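Local coordinates for mandelate racemase/muconate lactonizing enzyme family protein (Bradyrhizobium sp. ORS 278, PDB 3TOY) that belongs to the mandelate racemase/muconate lactonizing enzyme family of the enolase superfamily and binds calcium in a modified TIM-barrel domain, at residues 35-40 with 377-382; 56-60 with 72-78; 270-276 with 294-299; 325-329 with 362-368. One frame throughout, in Å; residues are numbered along the deposited sequence.

Interaction 1 (35-40 with 377-382); sequences RAVITP and VAKYQV
The pyrrolidine of P40 lies across one face of the Y380 ring, CD 3.7 Å from the ring centroid and 18° off its normal, a CH-pi contact at the last turn of helix 374-380. With CG anti to its own carbonyl carbon (chi1 -58°), the Y380 side chain runs alongside strand 29-47. Beyond the helix comes a short, weakly bonded antiparallel strand, its register set by V37 facing Q381 as a non-hydrogen-bonded pair. I38 N donates to Y380 O at 3.0 Å, and V382 N to A36 O. V37 CG1, anti to the carbonyl carbon, rests against Q381 CA at 3.7 Å. I38 and V382 cross at about a right angle, I38 CD1 to V382 CG1 3.8 Å. At the other end V377 CG1 lies over a face of the R35 guanidinium, 3.4 Å from NH1, while the charge itself is paired with E374. The extended Q381 side chain places NE2 2.9 Å from a water that also accepts from A36 N and donates to V382 O. The C-terminal strand thus flanks strand 29-47, whose other neighbour is strand 50-64; V37 and V377 pack on L59 there, and A36, I38 and V382 meet L82 of helix 82-95.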
loop_
_atom_site.group_PDB
_atom_site.type_symbol
_atom_site.label_atom_id
_atom_site.label_comp_id
_atom_site.label_asym_id
_atom_site.label_seq_id
_atom_site.Cartn_x
_atom_site.Cartn_y
_atom_site.Cartn_z
ATOM N N ARG A 35 15.540 -46.426 -12.766
ATOM C CA ARG A 35 16.585 -47.100 -12.006
ATOM C C ARG A 35 17.308 -46.134 -11.083
ATOM O O ARG A 35 17.527 -44.973 -11.437
ATOM C CB ARG A 35 17.593 -47.768 -12.945
ATOM C CG ARG A 35 16.988 -48.849 -13.860
ATOM C CD ARG A 35 18.038 -49.369 -14.842
ATOM N NE ARG A 35 18.303 -48.421 -15.922
ATOM C CZ ARG A 35 19.280 -48.552 -16.814
ATOM N NH1 ARG A 35 20.092 -49.602 -16.766
ATOM N NH2 ARG A 35 19.440 -47.637 -17.761
ATOM N N ALA A 36 17.697 -46.625 -9.913
ATOM C CA ALA A 36 18.457 -45.837 -8.952
ATOM C C ALA A 36 19.953 -46.138 -9.047
ATOM O O ALA A 36 20.354 -47.303 -9.122
ATOM C CB ALA A 36 17.944 -46.121 -7.538
ATOM N N VAL A 37 20.779 -45.095 -9.043
ATOM C CA VAL A 37 22.228 -45.270 -8.981
ATOM C C VAL A 37 22.816 -44.337 -7.944
ATOM O O VAL A 37 22.216 -43.312 -7.606
ATOM C CB VAL A 37 22.923 -45.007 -10.322
ATOM C CG1 VAL A 37 22.448 -46.000 -11.381
ATOM C CG2 VAL A 37 22.676 -43.581 -10.807
ATOM N N ILE A 38 23.982 -44.700 -7.428
ATOM C CA ILE A 38 24.747 -43.782 -6.608
ATOM C C ILE A 38 26.127 -43.614 -7.224
ATOM O O ILE A 38 26.971 -44.516 -7.160
ATOM C CB ILE A 38 24.839 -44.258 -5.155
ATOM C CG1 ILE A 38 23.430 -44.496 -4.592
ATOM C CG2 ILE A 38 25.621 -43.254 -4.307
ATOM C CD1 ILE A 38 23.406 -44.946 -3.158
ATOM N N THR A 39 26.346 -42.461 -7.840
ATOM C CA THR A 39 27.592 -42.189 -8.528
ATOM C C THR A 39 28.637 -41.653 -7.569
ATOM O O THR A 39 28.303 -41.009 -6.574
ATOM C CB THR A 39 27.389 -41.155 -9.646
ATOM O OG1 THR A 39 26.886 -39.934 -9.079
ATOM C CG2 THR A 39 26.411 -41.672 -10.677
ATOM N N PRO A 40 29.917 -41.912 -7.864
ATOM C CA PRO A 40 30.975 -41.380 -7.016
ATOM C C PRO A 40 31.221 -39.900 -7.301
ATOM O O PRO A 40 30.977 -39.438 -8.414
ATOM C CB PRO A 40 32.202 -42.204 -7.427
ATOM C CG PRO A 40 31.935 -42.605 -8.823
ATOM C CD PRO A 40 30.438 -42.787 -8.929
ATOM N N VAL A 377 26.200 -47.664 -15.364
ATOM C CA VAL A 377 24.934 -47.824 -14.643
ATOM C C VAL A 377 24.938 -49.142 -13.869
ATOM O O VAL A 377 24.625 -49.180 -12.679
ATOM C CB VAL A 377 23.705 -47.741 -15.584
ATOM C CG1 VAL A 377 22.438 -48.123 -14.854
ATOM C CG2 VAL A 377 23.570 -46.338 -16.181
ATOM N N ALA A 378 25.318 -50.228 -14.534
ATOM C CA ALA A 378 25.413 -51.515 -13.854
ATOM C C ALA A 378 26.324 -51.432 -12.626
ATOM O O ALA A 378 26.009 -51.960 -11.565
ATOM C CB ALA A 378 25.910 -52.589 -14.823
ATOM N N LYS A 379 27.462 -50.768 -12.779
ATOM C CA LYS A 379 28.423 -50.629 -11.688
ATOM C C LYS A 379 27.838 -49.885 -10.484
ATOM O O LYS A 379 28.068 -50.262 -9.331
ATOM C CB LYS A 379 29.670 -49.903 -12.201
ATOM C CG LYS A 379 30.858 -49.885 -11.255
ATOM C CD LYS A 379 32.061 -49.252 -11.951
ATOM C CE LYS A 379 33.378 -49.681 -11.323
ATOM N NZ LYS A 379 33.441 -49.376 -9.868
ATOM N N TYR A 380 27.075 -48.828 -10.750
ATOM C CA TYR A 380 26.603 -47.939 -9.664
ATOM C C TYR A 380 25.139 -48.104 -9.249
ATOM O O TYR A 380 24.679 -47.453 -8.309
ATOM C CB TYR A 380 26.873 -46.486 -10.030
ATOM C CG TYR A 380 28.329 -46.233 -10.276
ATOM C CD1 TYR A 380 29.275 -46.533 -9.300
ATOM C CD2 TYR A 380 28.769 -45.703 -11.483
ATOM C CE1 TYR A 380 30.617 -46.313 -9.522
ATOM C CE2 TYR A 380 30.117 -45.468 -11.709
ATOM C CZ TYR A 380 31.030 -45.784 -10.727
ATOM O OH TYR A 380 32.363 -45.565 -10.937
ATOM N N GLN A 381 24.415 -48.984 -9.930
ATOM C CA GLN A 381 23.025 -49.220 -9.590
ATOM C C GLN A 381 22.867 -49.751 -8.177
ATOM O O GLN A 381 23.673 -50.565 -7.712
ATOM C CB GLN A 381 22.390 -50.183 -10.591
ATOM C CG GLN A 381 20.933 -50.457 -10.362
ATOM C CD GLN A 381 20.290 -51.131 -11.570
ATOM O OE1 GLN A 381 20.990 -51.609 -12.472
ATOM N NE2 GLN A 381 18.961 -51.187 -11.587
ATOM N N VAL A 382 21.840 -49.264 -7.483
ATOM C CA VAL A 382 21.467 -49.795 -6.181
ATOM C C VAL A 382 20.022 -50.242 -6.257
ATOM O O VAL A 382 19.217 -49.660 -6.986
ATOM C CB VAL A 382 21.615 -48.759 -5.055
ATOM C CG1 VAL A 382 23.071 -48.359 -4.893
ATOM C CG2 VAL A 382 20.732 -47.549 -5.325
HETATM O O HOH W 1 17.665 -49.609 -9.466
#

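Interaction 2 (56-60 with 72-78); sequences PLVLI and SYLFAYT
A beta hairpin of the N-terminal domain, strand 50-64 returning as strand 69-75, holds this contact. V58 and L74 form a hydrogen-bonded pair with two bonds of 2.9 Å, V58 N to L74 O and L74 N to V58 O. I60 and S72 form the next such pair, and A76 N donates to P56 O at 2.8 Å where the strand gives way to a turn. On the face of L57, L59, Y73 and F75, L57 CD2 comes to the edge of the F75 ring, 4.0 Å from CD1. Y73 CG stands between its backbone N and carbonyl carbon (chi1 74°), which brings the ring nearest to L57 and leaves CB as the atom that L59 CD2 meets, at 3.6 Å. On the other face I60 CD1 packs 4.1 Å from L74 CG, while the hydroxyl of S72 beside I60 bonds to G129 O. P56 CD lies 3.8 Å from F75 CE1, the two side chains pointing the same way. Strand 29-47 flanks the hairpin along strand 50-64; V58 and A76 meet helix 82-95, I60 and S72 helix 122-142, and the F75 ring stacks with F345.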
loop_
_atom_site.group_PDB
_atom_site.type_symbol
_atom_site.label_atom_id
_atom_site.label_comp_id
_atom_site.label_asym_id
_atom_site.label_seq_id
_atom_site.Cartn_x
_atom_site.Cartn_y
_atom_site.Cartn_z
ATOM N N PRO A 56 23.212 -39.642 -5.510
ATOM C CA PRO A 56 22.037 -40.499 -5.651
ATOM C C PRO A 56 21.147 -39.981 -6.778
ATOM O O PRO A 56 20.609 -38.870 -6.679
ATOM C CB PRO A 56 21.357 -40.414 -4.277
ATOM C CG PRO A 56 21.933 -39.193 -3.602
ATOM C CD PRO A 56 23.118 -38.709 -4.367
ATOM N N LEU A 57 21.039 -40.755 -7.865
ATOM C CA LEU A 57 20.271 -40.343 -9.043
ATOM C C LEU A 57 19.181 -41.356 -9.365
ATOM O O LEU A 57 19.297 -42.535 -9.045
ATOM C CB LEU A 57 21.162 -40.202 -10.275
ATOM C CG LEU A 57 22.509 -39.491 -10.160
ATOM C CD1 LEU A 57 23.211 -39.429 -11.533
ATOM C CD2 LEU A 57 22.289 -38.085 -9.595
ATOM N N VAL A 58 18.121 -40.889 -10.010
ATOM C CA VAL A 58 17.102 -41.764 -10.583
ATOM C C VAL A 58 17.125 -41.561 -12.091
ATOM O O VAL A 58 16.941 -40.444 -12.582
ATOM C CB VAL A 58 15.693 -41.453 -10.034
ATOM C CG1 VAL A 58 14.604 -42.235 -10.796
ATOM C CG2 VAL A 58 15.627 -41.736 -8.533
ATOM N N LEU A 59 17.361 -42.642 -12.835
ATOM C CA LEU A 59 17.462 -42.573 -14.288
ATOM C C LEU A 59 16.161 -43.062 -14.878
ATOM O O LEU A 59 15.689 -44.155 -14.544
ATOM C CB LEU A 59 18.634 -43.445 -14.782
ATOM C CG LEU A 59 19.941 -43.286 -14.004
ATOM C CD1 LEU A 59 21.049 -44.205 -14.572
ATOM C CD2 LEU A 59 20.402 -41.808 -14.010
ATOM N N ILE A 60 15.573 -42.251 -15.747
ATOM C CA ILE A 60 14.206 -42.450 -16.192
ATOM C C ILE A 60 14.225 -42.749 -17.668
ATOM O O ILE A 60 14.879 -42.051 -18.447
ATOM C CB ILE A 60 13.341 -41.162 -15.923
ATOM C CG1 ILE A 60 13.279 -40.871 -14.417
ATOM C CG2 ILE A 60 11.975 -41.259 -16.566
ATOM C CD1 ILE A 60 12.453 -39.597 -14.016
ATOM N N SER A 72 15.766 -39.077 -18.904
ATOM C CA SER A 72 16.051 -37.924 -18.055
ATOM C C SER A 72 16.573 -38.482 -16.753
ATOM O O SER A 72 16.488 -39.689 -16.521
ATOM C CB SER A 72 14.761 -37.132 -17.815
ATOM O OG SER A 72 13.914 -37.849 -16.937
ATOM N N TYR A 73 17.146 -37.642 -15.900
ATOM C CA TYR A 73 17.475 -38.105 -14.550
ATOM C C TYR A 73 17.119 -37.062 -13.483
ATOM O O TYR A 73 16.993 -35.843 -13.772
ATOM C CB TYR A 73 18.970 -38.488 -14.419
ATOM C CG TYR A 73 19.908 -37.293 -14.381
ATOM C CD1 TYR A 73 20.263 -36.699 -13.165
ATOM C CD2 TYR A 73 20.419 -36.752 -15.551
ATOM C CE1 TYR A 73 21.108 -35.581 -13.125
ATOM C CE2 TYR A 73 21.259 -35.652 -15.527
ATOM C CZ TYR A 73 21.589 -35.068 -14.310
ATOM O OH TYR A 73 22.423 -33.986 -14.292
ATOM N N LEU A 74 16.950 -37.563 -12.268
ATOM C CA LEU A 74 16.734 -36.763 -11.073
ATOM C C LEU A 74 17.917 -36.922 -10.136
ATOM O O LEU A 74 18.420 -38.042 -9.956
ATOM C CB LEU A 74 15.487 -37.255 -10.355
ATOM C CG LEU A 74 14.197 -37.249 -11.166
ATOM C CD1 LEU A 74 13.088 -37.897 -10.344
ATOM C CD2 LEU A 74 13.808 -35.834 -11.580
ATOM N N PHE A 75 18.392 -35.804 -9.574
ATOM C CA PHE A 75 19.264 -35.843 -8.395
ATOM C C PHE A 75 18.340 -35.961 -7.212
ATOM O O PHE A 75 17.407 -35.156 -7.067
ATOM C CB PHE A 75 20.106 -34.569 -8.282
ATOM C CG PHE A 75 20.859 -34.453 -6.990
ATOM C CD1 PHE A 75 21.939 -35.286 -6.715
ATOM C CD2 PHE A 75 20.493 -33.507 -6.035
ATOM C CE1 PHE A 75 22.625 -35.170 -5.538
ATOM C CE2 PHE A 75 21.180 -33.403 -4.849
ATOM C CZ PHE A 75 22.247 -34.223 -4.594
ATOM N N ALA A 76 18.585 -36.958 -6.359
ATOM C CA ALA A 76 17.621 -37.310 -5.336
ATOM C C ALA A 76 17.975 -36.787 -3.948
ATOM O O ALA A 76 17.229 -37.027 -2.987
ATOM C CB ALA A 76 17.419 -38.831 -5.306
ATOM N N TYR A 77 19.100 -36.075 -3.849
ATOM C CA TYR A 77 19.570 -35.518 -2.582
ATOM C C TYR A 77 20.085 -36.538 -1.567
ATOM O O TYR A 77 21.172 -36.371 -1.028
ATOM C CB TYR A 77 18.485 -34.654 -1.924
ATOM C CG TYR A 77 18.381 -33.271 -2.550
ATOM C CD1 TYR A 77 19.204 -32.228 -2.119
ATOM C CD2 TYR A 77 17.481 -33.018 -3.574
ATOM C CE1 TYR A 77 19.111 -30.953 -2.700
ATOM C CE2 TYR A 77 17.389 -31.741 -4.161
ATOM C CZ TYR A 77 18.204 -30.729 -3.711
ATOM O OH TYR A 77 18.117 -29.467 -4.287
ATOM N N THR A 78 19.281 -37.564 -1.297
ATOM C CA THR A 78 19.590 -38.568 -0.261
ATOM C C THR A 78 19.163 -39.965 -0.734
ATOM O O THR A 78 18.209 -40.096 -1.494
ATOM C CB THR A 78 18.912 -38.221 1.087
ATOM O OG1 THR A 78 19.137 -39.272 2.033
ATOM C CG2 THR A 78 17.399 -38.027 0.917
#

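Interaction 3 (270-276 with 294-299); sequences GENWWFP and DLMKVG. With CA (calcium ion), chain E.
K297 reaches along the 270-276 segment and ends on N272, NZ donating to OD1 at 2.8 Å from a position tilted 30° out of the amide plane. Its chain, extended beyond CG, passes over a face of the W274 indole, CD 3.9 Å from the centroid of the six-membered ring. The backbones are tied where F275 N donates to K297 O at 2.8 Å. D294 CB abuts E271 O, and a water lies 2.8 Å from both E271 O and D294 OD2; another joins G270 O, W273 O and D294 N. E271 carries both carboxylate oxygens to the calcium ion, OE1 at 2.4 Å and OE2 at 2.6 Å, beside D219, E245 and two waters. In the next shell D294 OD1 takes M296 N in an Asx turn, and E246 fixes N272 ND2. These loops follow barrel strands 267-269 and 290-291, and the bond from D294 OD2 to H321 is consistent with the Asp-His dyad of mandelate racemase relatives. Q120 of the second subunit bonds W274 NE1. K297 NZ donates to three oxygens, N272 OD1, a water at 2.7 Å and L117 O of the second subunit, which leaves the ammonium little freedom to turn; the short segment it grips through N272 also carries E271.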
loop_
_atom_site.group_PDB
_atom_site.type_symbol
_atom_site.label_atom_id
_atom_site.label_comp_id
_atom_site.label_asym_id
_atom_site.label_seq_id
_atom_site.Cartn_x
_atom_site.Cartn_y
_atom_site.Cartn_z
ATOM N N GLY A 270 15.105 -20.112 -5.310
ATOM C CA GLY A 270 14.213 -20.744 -6.296
ATOM C C GLY A 270 14.464 -22.218 -6.579
ATOM O O GLY A 270 13.594 -22.905 -7.125
ATOM N N GLU A 271 15.617 -22.728 -6.173
ATOM C CA GLU A 271 15.934 -24.123 -6.538
ATOM C C GLU A 271 15.040 -25.109 -5.812
ATOM O O GLU A 271 14.995 -26.284 -6.168
ATOM C CB GLU A 271 17.398 -24.448 -6.232
ATOM C CG GLU A 271 17.701 -24.699 -4.745
ATOM C CD GLU A 271 19.190 -24.586 -4.462
ATOM O OE1 GLU A 271 19.787 -23.565 -4.837
ATOM O OE2 GLU A 271 19.767 -25.510 -3.856
ATOM N N ASN A 272 14.337 -24.648 -4.776
ATOM C CA ASN A 272 13.462 -25.530 -4.031
ATOM C C ASN A 272 11.958 -25.221 -4.118
ATOM O O ASN A 272 11.149 -25.890 -3.448
ATOM C CB ASN A 272 13.942 -25.635 -2.565
ATOM C CG ASN A 272 15.266 -26.353 -2.472
ATOM O OD1 ASN A 272 15.407 -27.409 -3.068
ATOM N ND2 ASN A 272 16.253 -25.761 -1.801
ATOM N N TRP A 273 11.578 -24.255 -4.959
ATOM C CA TRP A 273 10.178 -23.903 -5.131
ATOM C C TRP A 273 9.494 -24.821 -6.149
ATOM O O TRP A 273 10.131 -25.351 -7.084
ATOM C CB TRP A 273 10.000 -22.426 -5.526
ATOM C CG TRP A 273 10.599 -21.468 -4.527
ATOM C CD1 TRP A 273 10.789 -21.696 -3.194
ATOM C CD2 TRP A 273 11.043 -20.123 -4.772
ATOM N NE1 TRP A 273 11.356 -20.580 -2.601
ATOM C CE2 TRP A 273 11.508 -19.605 -3.547
ATOM C CE3 TRP A 273 11.093 -19.304 -5.913
ATOM C CZ2 TRP A 273 12.047 -18.321 -3.428
ATOM C CZ3 TRP A 273 11.638 -18.000 -5.792
ATOM C CH2 TRP A 273 12.100 -17.540 -4.564
ATOM N N TRP A 274 8.199 -25.000 -5.968
ATOM C CA TRP A 274 7.442 -26.030 -6.706
ATOM C C TRP A 274 6.576 -25.446 -7.812
ATOM O O TRP A 274 5.610 -24.739 -7.523
ATOM C CB TRP A 274 6.567 -26.845 -5.715
ATOM C CG TRP A 274 7.409 -27.583 -4.725
ATOM C CD1 TRP A 274 7.634 -27.258 -3.423
ATOM C CD2 TRP A 274 8.198 -28.764 -4.994
ATOM N NE1 TRP A 274 8.520 -28.165 -2.858
ATOM C CE2 TRP A 274 8.857 -29.107 -3.803
ATOM C CE3 TRP A 274 8.397 -29.557 -6.138
ATOM C CZ2 TRP A 274 9.723 -30.207 -3.711
ATOM C CZ3 TRP A 274 9.254 -30.672 -6.050
ATOM C CH2 TRP A 274 9.896 -30.980 -4.844
ATOM N N PHE A 275 6.905 -25.781 -9.064
ATOM C CA PHE A 275 6.045 -25.540 -10.224
ATOM C C PHE A 275 5.831 -24.064 -10.536
ATOM O O PHE A 275 6.276 -23.200 -9.772
ATOM C CB PHE A 275 4.704 -26.265 -10.075
ATOM C CG PHE A 275 4.846 -27.760 -10.170
ATOM C CD1 PHE A 275 4.914 -28.373 -11.405
ATOM C CD2 PHE A 275 4.967 -28.523 -9.013
ATOM C CE1 PHE A 275 5.073 -29.768 -11.507
ATOM C CE2 PHE A 275 5.132 -29.899 -9.086
ATOM C CZ PHE A 275 5.187 -30.516 -10.339
ATOM N N PRO A 276 5.194 -23.781 -11.681
ATOM C CA PRO A 276 5.035 -22.365 -12.020
ATOM C C PRO A 276 4.313 -21.587 -10.926
ATOM O O PRO A 276 4.652 -20.410 -10.678
ATOM C CB PRO A 276 4.226 -22.410 -13.317
ATOM C CG PRO A 276 4.830 -23.670 -14.015
ATOM C CD PRO A 276 4.956 -24.658 -12.856
ATOM N N ASP A 294 14.963 -25.319 -10.446
ATOM C CA ASP A 294 15.477 -26.675 -10.667
ATOM C C ASP A 294 14.482 -27.369 -11.588
ATOM O O ASP A 294 13.272 -27.411 -11.305
ATOM C CB ASP A 294 15.528 -27.392 -9.310
ATOM C CG ASP A 294 16.195 -28.769 -9.383
ATOM O OD1 ASP A 294 15.964 -29.500 -10.383
ATOM O OD2 ASP A 294 16.939 -29.095 -8.436
ATOM N N LEU A 295 14.965 -27.897 -12.705
ATOM C CA LEU A 295 14.060 -28.577 -13.615
ATOM C C LEU A 295 13.291 -29.711 -12.927
ATOM O O LEU A 295 12.218 -30.064 -13.385
ATOM C CB LEU A 295 14.819 -29.108 -14.843
ATOM C CG LEU A 295 15.144 -28.030 -15.878
ATOM C CD1 LEU A 295 16.272 -28.500 -16.822
ATOM C CD2 LEU A 295 13.917 -27.635 -16.676
ATOM N N MET A 296 13.837 -30.274 -11.848
ATOM C CA MET A 296 13.156 -31.368 -11.137
ATOM C C MET A 296 11.974 -30.880 -10.313
ATOM O O MET A 296 11.137 -31.676 -9.909
ATOM C CB MET A 296 14.076 -32.036 -10.123
ATOM C CG MET A 296 15.375 -32.559 -10.608
ATOM S SD MET A 296 16.052 -33.494 -9.215
ATOM C CE MET A 296 16.660 -32.231 -8.087
ATOM N N LYS A 297 11.927 -29.583 -10.004
ATOM C CA LYS A 297 10.888 -29.092 -9.057
ATOM C C LYS A 297 9.982 -28.043 -9.704
ATOM O O LYS A 297 8.838 -27.837 -9.285
ATOM C CB LYS A 297 11.554 -28.509 -7.812
ATOM C CG LYS A 297 12.326 -29.536 -7.001
ATOM C CD LYS A 297 12.739 -28.997 -5.649
ATOM C CE LYS A 297 13.316 -30.100 -4.759
ATOM N NZ LYS A 297 13.678 -29.622 -3.391
ATOM N N VAL A 298 10.485 -27.417 -10.753
ATOM C CA VAL A 298 9.705 -26.434 -11.516
ATOM C C VAL A 298 8.665 -27.017 -12.489
ATOM O O VAL A 298 7.873 -26.262 -13.065
ATOM C CB VAL A 298 10.650 -25.464 -12.264
ATOM C CG1 VAL A 298 11.148 -26.100 -13.554
ATOM C CG2 VAL A 298 9.925 -24.152 -12.622
ATOM N N GLY A 299 8.621 -28.346 -12.650
ATOM C CA GLY A 299 7.713 -28.955 -13.652
ATOM C C GLY A 299 8.381 -29.283 -14.984
ATOM O O GLY A 299 7.743 -29.235 -16.043
HETATM CA CA CA E . 21.929 -24.000 -3.810
HETATM O O HOH W 2 12.545 -25.002 -8.652
HETATM O O HOH W 3 16.138 -28.812 -5.818
HETATM O O HOH W 4 11.689 -28.278 -2.051
HETATM O O HOH W 5 20.909 -23.112 -1.986
HETATM O O HOH W 6 23.229 -25.112 -5.568
#

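Interaction 4 (325-329 with 362-368); sequences EASAH and TAKGPGL
H329 carries most of this contact, with the methyl of A363 seated over the centre of its imidazole. The CH-pi geometry is nearly upright: A363 CB stands 3.6 Å from the ring centroid and only 4° off its normal. L368 CD2 makes a second, off-centre contact with the ring at 4.3 Å from the centroid, its side chain running obliquely to that of the histidine. Apolar packing continues along helix 324-330, where A326 CB touches L368 CD1 at 4.1 Å and A328 CB lies against A363 CB. In this way a helix of the barrel domain packs on the loop between strand 360-361 and helix 374-380.

Among the polar contacts, H329 NE2 donates to K364 O at 2.8 Å. The oxygen lies close to the ring plane, but the donor stands well above the plane of the carbonyl, 56° out of it. Chi1 of -75°, CG anti to the carbonyl carbon, swings the imidazole toward the 362-368 loop, and at its other nitrogen ND1 bonds to V147 N of helix 146-149.

Two waters bridge the backbones. One donates to E325 O and accepts from K364 N; the other donates to A328 O at 3.0 Å and accepts from A363 N.

With NE2 giving a proton to K364 O and ND1 facing the N-H of V147, the bonding pattern is consistent with a neutral imidazole protonated on NE2, its rotation set by bonds at both nitrogens.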
loop_
_atom_site.group_PDB
_atom_site.type_symbol
_atom_site.label_atom_id
_atom_site.label_comp_id
_atom_site.label_asym_id
_atom_site.label_seq_id
_atom_site.Cartn_x
_atom_site.Cartn_y
_atom_site.Cartn_z
ATOM N N GLU A 325 22.887 -30.592 -18.018
ATOM C CA GLU A 325 22.659 -31.053 -19.394
ATOM C C GLU A 325 21.341 -30.547 -19.974
ATOM O O GLU A 325 21.280 -30.052 -21.121
ATOM C CB GLU A 325 22.744 -32.589 -19.464
ATOM C CG GLU A 325 24.060 -33.136 -18.887
ATOM C CD GLU A 325 24.013 -33.392 -17.373
ATOM O OE1 GLU A 325 22.961 -33.148 -16.729
ATOM O OE2 GLU A 325 25.036 -33.842 -16.823
ATOM N N ALA A 326 20.273 -30.701 -19.201
ATOM C CA ALA A 326 18.953 -30.310 -19.647
ATOM C C ALA A 326 18.830 -28.783 -19.533
ATOM O O ALA A 326 18.179 -28.154 -20.349
ATOM C CB ALA A 326 17.880 -30.998 -18.815
ATOM N N SER A 327 19.472 -28.206 -18.521
ATOM C CA SER A 327 19.428 -26.744 -18.354
ATOM C C SER A 327 19.969 -26.013 -19.571
ATOM O O SER A 327 19.483 -24.947 -19.947
ATOM C CB SER A 327 20.189 -26.329 -17.100
ATOM O OG SER A 327 19.532 -26.825 -15.951
ATOM N N ALA A 328 20.984 -26.592 -20.202
ATOM C CA ALA A 328 21.585 -25.984 -21.369
ATOM C C ALA A 328 20.604 -25.875 -22.524
ATOM O O ALA A 328 20.799 -25.083 -23.418
ATOM C CB ALA A 328 22.811 -26.775 -21.787
ATOM N N HIS A 329 19.553 -26.698 -22.505
ATOM C CA HIS A 329 18.568 -26.666 -23.574
ATOM C C HIS A 329 17.463 -25.632 -23.363
ATOM O O HIS A 329 16.796 -25.242 -24.321
ATOM C CB HIS A 329 17.906 -28.035 -23.777
ATOM C CG HIS A 329 18.787 -29.036 -24.459
ATOM N ND1 HIS A 329 18.742 -29.257 -25.820
ATOM C CD2 HIS A 329 19.724 -29.881 -23.967
ATOM C CE1 HIS A 329 19.627 -30.189 -26.138
ATOM N NE2 HIS A 329 20.233 -30.591 -25.032
ATOM N N THR A 362 27.377 -25.582 -23.787
ATOM C CA THR A 362 26.507 -25.593 -24.977
ATOM C C THR A 362 25.628 -26.849 -24.996
ATOM O O THR A 362 26.119 -27.946 -24.726
ATOM C CB THR A 362 27.352 -25.555 -26.260
ATOM O OG1 THR A 362 28.108 -24.335 -26.289
ATOM C CG2 THR A 362 26.475 -25.608 -27.462
ATOM N N ALA A 363 24.337 -26.697 -25.302
ATOM C CA ALA A 363 23.407 -27.830 -25.332
ATOM C C ALA A 363 23.886 -28.870 -26.342
ATOM O O ALA A 363 24.336 -28.510 -27.421
ATOM C CB ALA A 363 22.047 -27.378 -25.746
ATOM N N LYS A 364 23.725 -30.136 -25.981
ATOM C CA LYS A 364 24.057 -31.280 -26.843
ATOM C C LYS A 364 22.800 -32.082 -27.075
ATOM O O LYS A 364 22.073 -32.381 -26.123
ATOM C CB LYS A 364 25.084 -32.160 -26.142
ATOM C CG LYS A 364 26.512 -31.974 -26.649
ATOM C CD LYS A 364 26.857 -30.498 -26.839
ATOM C CE LYS A 364 28.204 -30.321 -27.529
ATOM N NZ LYS A 364 28.580 -28.891 -27.625
ATOM N N GLY A 365 22.534 -32.432 -28.334
ATOM C CA GLY A 365 21.404 -33.318 -28.656
ATOM C C GLY A 365 21.907 -34.681 -29.142
ATOM O O GLY A 365 23.068 -35.026 -28.924
ATOM N N PRO A 366 21.034 -35.472 -29.780
ATOM C CA PRO A 366 19.620 -35.187 -29.998
ATOM C C PRO A 366 18.870 -35.279 -28.672
ATOM O O PRO A 366 19.399 -35.833 -27.713
ATOM C CB PRO A 366 19.179 -36.334 -30.920
ATOM C CG PRO A 366 20.050 -37.454 -30.533
ATOM C CD PRO A 366 21.394 -36.823 -30.255
ATOM N N GLY A 367 17.647 -34.765 -28.630
ATOM C CA GLY A 367 16.891 -34.681 -27.371
ATOM C C GLY A 367 17.657 -33.819 -26.374
ATOM O O GLY A 367 18.169 -32.761 -26.742
ATOM N N LEU A 368 17.774 -34.296 -25.135
ATOM C CA LEU A 368 18.545 -33.609 -24.107
ATOM C C LEU A 368 19.993 -34.062 -24.052
ATOM O O LEU A 368 20.753 -33.604 -23.202
ATOM C CB LEU A 368 17.910 -33.793 -22.720
ATOM C CG LEU A 368 16.488 -33.237 -22.566
ATOM C CD1 LEU A 368 15.928 -33.699 -21.222
ATOM C CD2 LEU A 368 16.438 -31.696 -22.705
HETATM O O HOH W 7 22.995 -30.762 -23.090
HETATM O O HOH W 8 23.037 -24.251 -25.288
#

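In the fold
Interactions 1 and 2 share one antiparallel sheet, their centres 10 Å apart: R35 O meets L59 N at 2.7 Å and V37 O meets L57 N at 2.8 Å. Interaction 2 then links this N-terminal sheet to the barrel domain. M296 CG of interaction 3 packs 3.8 Å from L74 CD2. Y73 OH lies 2.6 Å from E325 OE1 of interaction 4, a probable hydrogen bond. Interactions 3 and 4 meet where L295 CD1 packs on A326 CB at 3.6 Å. Interaction 3 alone supplies a calcium ligand, E271, alongside D219 and E245; interaction 1 is remote from it, the two centres being about 25 Å apart. Interactions 2 and 3 both also touch the second subunit.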